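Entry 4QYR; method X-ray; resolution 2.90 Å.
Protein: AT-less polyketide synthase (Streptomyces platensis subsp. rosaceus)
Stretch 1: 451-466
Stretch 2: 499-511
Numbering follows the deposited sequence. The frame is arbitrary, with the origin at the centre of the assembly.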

# COMPACT_ATOMS: atom_id res chain seq x y z
N ALA A 451 -17.00 15.90 -43.42
CA ALA A 451 -17.93 14.85 -43.02
C ALA A 451 -18.80 15.29 -41.84
O ALA A 451 -18.30 15.87 -40.88
N PRO A 452 -20.12 15.01 -41.91
CA PRO A 452 -21.00 15.34 -40.78
C PRO A 452 -20.69 14.46 -39.56
O PRO A 452 -20.35 13.28 -39.71
N GLN A 453 -20.80 15.03 -38.37
CA GLN A 453 -20.52 14.27 -37.16
C GLN A 453 -21.65 14.39 -36.14
O GLN A 453 -22.37 15.39 -36.10
N ALA A 454 -21.78 13.36 -35.32
CA ALA A 454 -22.84 13.24 -34.33
C ALA A 454 -22.41 13.79 -32.98
O ALA A 454 -21.49 13.26 -32.36
N ILE A 455 -23.07 14.83 -32.51
CA ILE A 455 -22.74 15.38 -31.20
C ILE A 455 -23.68 14.89 -30.12
O ILE A 455 -24.90 14.97 -30.24
N VAL A 456 -23.09 14.41 -29.04
CA VAL A 456 -23.82 13.59 -28.11
C VAL A 456 -23.46 14.00 -26.69
O VAL A 456 -22.29 13.98 -26.31
N LEU A 457 -24.45 14.43 -25.92
CA LEU A 457 -24.21 14.79 -24.53
C LEU A 457 -25.13 14.00 -23.62
O LEU A 457 -26.10 13.41 -24.09
N SER A 458 -24.82 14.00 -22.33
CA SER A 458 -25.67 13.35 -21.33
C SER A 458 -25.26 13.71 -19.92
O SER A 458 -24.08 14.01 -19.66
N ALA A 459 -26.26 13.69 -19.03
CA ALA A 459 -26.08 13.81 -17.58
C ALA A 459 -27.15 13.01 -16.81
O ALA A 459 -27.94 12.28 -17.42
N ARG A 460 -27.17 13.16 -15.49
CA ARG A 460 -28.14 12.48 -14.61
C ARG A 460 -29.49 13.20 -14.60
O ARG A 460 -30.54 12.58 -14.75
N ASP A 461 -29.45 14.51 -14.40
CA ASP A 461 -30.65 15.34 -14.37
C ASP A 461 -30.71 16.16 -15.63
O ASP A 461 -29.69 16.34 -16.30
N ASP A 462 -31.89 16.68 -15.95
CA ASP A 462 -32.01 17.66 -17.02
C ASP A 462 -31.26 18.92 -16.64
O ASP A 462 -30.67 19.59 -17.49
N ASP A 463 -31.26 19.23 -15.35
CA ASP A 463 -30.55 20.40 -14.83
C ASP A 463 -29.05 20.29 -15.07
O ASP A 463 -28.39 21.29 -15.40
N ARG A 464 -28.52 19.08 -14.91
CA ARG A 464 -27.10 18.81 -15.11
C ARG A 464 -26.77 18.76 -16.60
O ARG A 464 -25.60 18.93 -17.00
N LEU A 465 -27.79 18.54 -17.43
CA LEU A 465 -27.58 18.47 -18.88
C LEU A 465 -27.42 19.86 -19.45
O LEU A 465 -26.50 20.11 -20.24
N ARG A 466 -28.31 20.76 -19.05
CA ARG A 466 -28.20 22.17 -19.39
C ARG A 466 -26.85 22.68 -18.92
O ARG A 466 -26.20 23.46 -19.62
N ARG A 499 -17.11 9.66 -22.86
CA ARG A 499 -18.13 9.99 -21.86
C ARG A 499 -19.06 8.82 -21.59
O ARG A 499 -19.50 8.12 -22.51
N GLU A 500 -19.33 8.58 -20.32
CA GLU A 500 -20.37 7.64 -19.95
C GLU A 500 -21.70 8.16 -20.48
O GLU A 500 -22.03 9.34 -20.30
N ALA A 501 -22.44 7.28 -21.16
CA ALA A 501 -23.78 7.59 -21.63
C ALA A 501 -24.77 7.48 -20.49
O ALA A 501 -25.07 6.39 -20.02
N MSE A 502 -25.27 8.62 -20.04
CA MSE A 502 -26.04 8.66 -18.81
C MSE A 502 -27.55 8.73 -19.05
O MSE A 502 -28.02 8.53 -20.17
N GLU A 503 -28.28 9.00 -17.97
CA GLU A 503 -29.72 8.84 -17.93
C GLU A 503 -30.41 9.81 -18.87
O GLU A 503 -31.14 9.38 -19.75
N ARG A 504 -30.15 11.10 -18.70
CA ARG A 504 -30.75 12.12 -19.57
C ARG A 504 -29.79 12.42 -20.72
O ARG A 504 -28.60 12.64 -20.50
N ARG A 505 -30.29 12.39 -21.95
CA ARG A 505 -29.43 12.50 -23.13
C ARG A 505 -29.84 13.63 -24.09
O ARG A 505 -31.02 13.89 -24.30
N LEU A 506 -28.83 14.30 -24.64
CA LEU A 506 -28.96 15.27 -25.75
C LEU A 506 -28.15 14.80 -26.96
O LEU A 506 -27.03 14.32 -26.81
N GLY A 507 -28.70 14.94 -28.16
CA GLY A 507 -27.97 14.61 -29.36
C GLY A 507 -28.38 15.42 -30.58
O GLY A 507 -29.55 15.83 -30.69
N PHE A 508 -27.44 15.66 -31.49
CA PHE A 508 -27.74 16.34 -32.75
C PHE A 508 -26.61 16.15 -33.75
O PHE A 508 -25.61 15.54 -33.41
N VAL A 509 -26.77 16.64 -34.97
CA VAL A 509 -25.78 16.43 -36.04
C VAL A 509 -25.35 17.74 -36.71
O VAL A 509 -26.18 18.53 -37.15
N VAL A 510 -24.03 17.95 -36.78
CA VAL A 510 -23.47 19.17 -37.34
C VAL A 510 -22.57 18.88 -38.53
O VAL A 510 -22.13 17.75 -38.75
N GLY A 511 -22.27 19.94 -39.29
CA GLY A 511 -21.30 19.87 -40.37
C GLY A 511 -20.15 20.82 -40.12
O GLY A 511 -19.11 20.72 -40.75

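Side-chain packing between strands 453-459 and 504-510, which run antiparallel; the two stretches together bury 1097 Å², both sides summed. Paired backbone hydrogen bonds, such as L457 N to L506 O (2.7 Å) and L506 N to L457 O (2.9 Å), fix the register, so side chains of bridged residues emerge on the same face of the sheet.

Apolar packing centres on I455, L457, L506, F508 and V510, which share one face. I455 (chi1 m, chi2 t) sets its CB over the face of the F508 ring, 4.0 Å from the centroid, in a CH-pi contact; its CG2 reaches F508 CE2 at 3.4 Å, while its CG1 lies 4.3 Å from V510 CG2. The p rotamer of F508 (chi1 59°) brings the ring to this position. L457 (m, t) and L506 (t, p) meet through their CB atoms at 4.2 Å, and L465 (t, p), pointing toward the strand from the helix, places CD2 3.9 Å from L506 CB. On the other face, G507 opposite V456 has no side chain to add. At the strand end, P452 CB approaches V509 CG1 at 4.3 Å.

Three salt bridges follow. The CB of R460 points away, but its m, m, t chain carries the guanidinium back between two carboxylates. NH2 donates to E503 OE1 (2.7 Å), near the guanidinium plane; NH1 meets E500 OE2 (2.7 Å) through a weak, bent hydrogen bond. The selenium of selenomethionine M502 (m, t) lies over one guanidinium face, with SE 3.8 Å from R460 NE. R504 (m, m, m) donates from NE to D462 OD1 (2.7 Å), linking the second strand to D462 of the first stretch.

One hydroxyl also takes part: S458, buried with chi1 p, accepts a hydrogen bond at OG from M502 N (3.0 Å), tying the loop before the second strand to the first.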

# COMPACT_ATOMS: atom_id res chain seq x y z
CB ALA A 451 -17.17 13.59 -42.66
CB PRO A 452 -22.39 15.05 -41.34
CG PRO A 452 -22.17 13.99 -42.34
CD PRO A 452 -20.86 14.33 -42.99
CB GLN A 453 -19.19 14.72 -36.54
CG GLN A 453 -17.97 14.46 -37.40
CD GLN A 453 -17.68 12.99 -37.54
OE1 GLN A 453 -18.06 12.20 -36.67
NE2 GLN A 453 -17.03 12.59 -38.64
CB ALA A 454 -23.25 11.79 -34.18
CB ILE A 455 -22.73 16.90 -31.22
CG1 ILE A 455 -21.51 17.38 -32.00
CG2 ILE A 455 -22.71 17.45 -29.79
CD1 ILE A 455 -20.98 18.70 -31.55
CB VAL A 456 -23.51 12.10 -28.42
CG1 VAL A 456 -23.14 11.31 -27.20
CG2 VAL A 456 -24.66 11.46 -29.21
CB LEU A 457 -24.42 16.27 -24.29
CG LEU A 457 -23.49 17.28 -24.94
CD1 LEU A 457 -23.66 18.61 -24.24
CD2 LEU A 457 -22.05 16.85 -24.89
CB SER A 458 -25.63 11.82 -21.48
OG SER A 458 -24.37 11.29 -21.16
CB ALA A 459 -26.12 15.27 -17.16
CB ARG A 460 -27.62 12.39 -13.17
CG ARG A 460 -26.18 11.85 -13.02
CD ARG A 460 -26.11 10.37 -13.36
NE ARG A 460 -24.76 9.81 -13.27
CZ ARG A 460 -24.44 8.57 -13.65
NH1 ARG A 460 -23.19 8.14 -13.53
NH2 ARG A 460 -25.36 7.76 -14.15
CB ASP A 461 -30.66 16.29 -13.17
CG ASP A 461 -30.57 15.57 -11.84
OD1 ASP A 461 -29.99 14.46 -11.78
OD2 ASP A 461 -31.09 16.13 -10.85
CB ASP A 462 -33.48 17.98 -17.30
CG ASP A 462 -34.27 16.74 -17.69
OD1 ASP A 462 -33.77 15.97 -18.53
OD2 ASP A 462 -35.40 16.55 -17.15
CB ASP A 463 -30.82 20.55 -13.33
CG ASP A 463 -30.43 21.93 -12.80
OD1 ASP A 463 -30.97 22.94 -13.32
OD2 ASP A 463 -29.57 21.99 -11.89
CB ARG A 464 -26.72 17.49 -14.43
CG ARG A 464 -26.65 17.57 -12.90
CD ARG A 464 -25.72 18.68 -12.48
NE ARG A 464 -26.45 19.88 -12.08
CZ ARG A 464 -25.88 21.07 -11.98
NH1 ARG A 464 -24.59 21.21 -12.26
NH2 ARG A 464 -26.60 22.13 -11.63
CB LEU A 465 -28.74 17.74 -19.57
CG LEU A 465 -28.42 17.32 -21.00
CD1 LEU A 465 -27.07 16.63 -20.99
CD2 LEU A 465 -29.46 16.37 -21.53
CB ARG A 466 -29.32 23.00 -18.74
CG ARG A 466 -30.30 23.57 -19.74
CD ARG A 466 -31.14 24.70 -19.16
NE ARG A 466 -30.39 25.95 -19.04
CZ ARG A 466 -30.45 26.77 -17.99
NH1 ARG A 466 -31.22 26.47 -16.96
NH2 ARG A 466 -29.74 27.89 -17.98
CB ARG A 499 -18.94 11.20 -22.31
CG ARG A 499 -18.12 12.45 -22.54
CD ARG A 499 -17.71 13.01 -21.23
NE ARG A 499 -17.05 14.30 -21.34
CZ ARG A 499 -15.74 14.45 -21.51
NH1 ARG A 499 -15.21 15.66 -21.57
NH2 ARG A 499 -14.97 13.38 -21.64
CB GLU A 500 -20.46 7.45 -18.44
CG GLU A 500 -21.71 6.71 -18.00
CD GLU A 500 -21.64 6.17 -16.58
OE1 GLU A 500 -20.87 5.21 -16.33
OE2 GLU A 500 -22.38 6.70 -15.72
CB ALA A 501 -24.16 6.67 -22.76
CB MSE A 502 -25.57 9.83 -17.96
CG MSE A 502 -24.07 9.75 -17.73
SE MSE A 502 -23.29 11.09 -16.56
CE MSE A 502 -22.23 12.04 -17.91
CB GLU A 503 -30.25 9.01 -16.50
CG GLU A 503 -30.09 7.78 -15.59
CD GLU A 503 -28.75 7.71 -14.83
OE1 GLU A 503 -27.80 8.43 -15.20
OE2 GLU A 503 -28.68 6.91 -13.86
CB ARG A 504 -31.06 13.39 -18.77
CG ARG A 504 -32.35 13.34 -17.94
CD ARG A 504 -33.51 12.65 -18.68
NE ARG A 504 -34.21 13.57 -19.58
CZ ARG A 504 -35.33 13.29 -20.25
NH1 ARG A 504 -35.90 12.10 -20.11
NH2 ARG A 504 -35.89 14.19 -21.05
CB ARG A 505 -29.41 11.16 -23.89
CG ARG A 505 -28.95 9.97 -23.05
CD ARG A 505 -28.72 8.68 -23.87
NE ARG A 505 -28.24 7.59 -23.01
CZ ARG A 505 -27.86 6.37 -23.44
NH1 ARG A 505 -27.90 6.06 -24.73
NH2 ARG A 505 -27.44 5.46 -22.56
CB LEU A 506 -28.45 16.65 -25.32
CG LEU A 506 -28.27 17.76 -26.36
CD1 LEU A 506 -29.57 18.07 -27.05
CD2 LEU A 506 -27.74 19.02 -25.72
CB PHE A 508 -28.02 17.83 -32.53
CG PHE A 508 -26.91 18.59 -31.89
CD1 PHE A 508 -26.14 19.47 -32.63
CD2 PHE A 508 -26.66 18.49 -30.53
CE1 PHE A 508 -25.12 20.20 -32.03
CE2 PHE A 508 -25.65 19.21 -29.93
CZ PHE A 508 -24.88 20.07 -30.67
CB VAL A 509 -26.31 15.47 -37.13
CG1 VAL A 509 -25.31 15.33 -38.26
CG2 VAL A 509 -26.60 14.11 -36.54
CB VAL A 510 -22.64 19.94 -36.31
CG1 VAL A 510 -23.49 20.29 -35.09
CG2 VAL A 510 -21.42 19.13 -35.92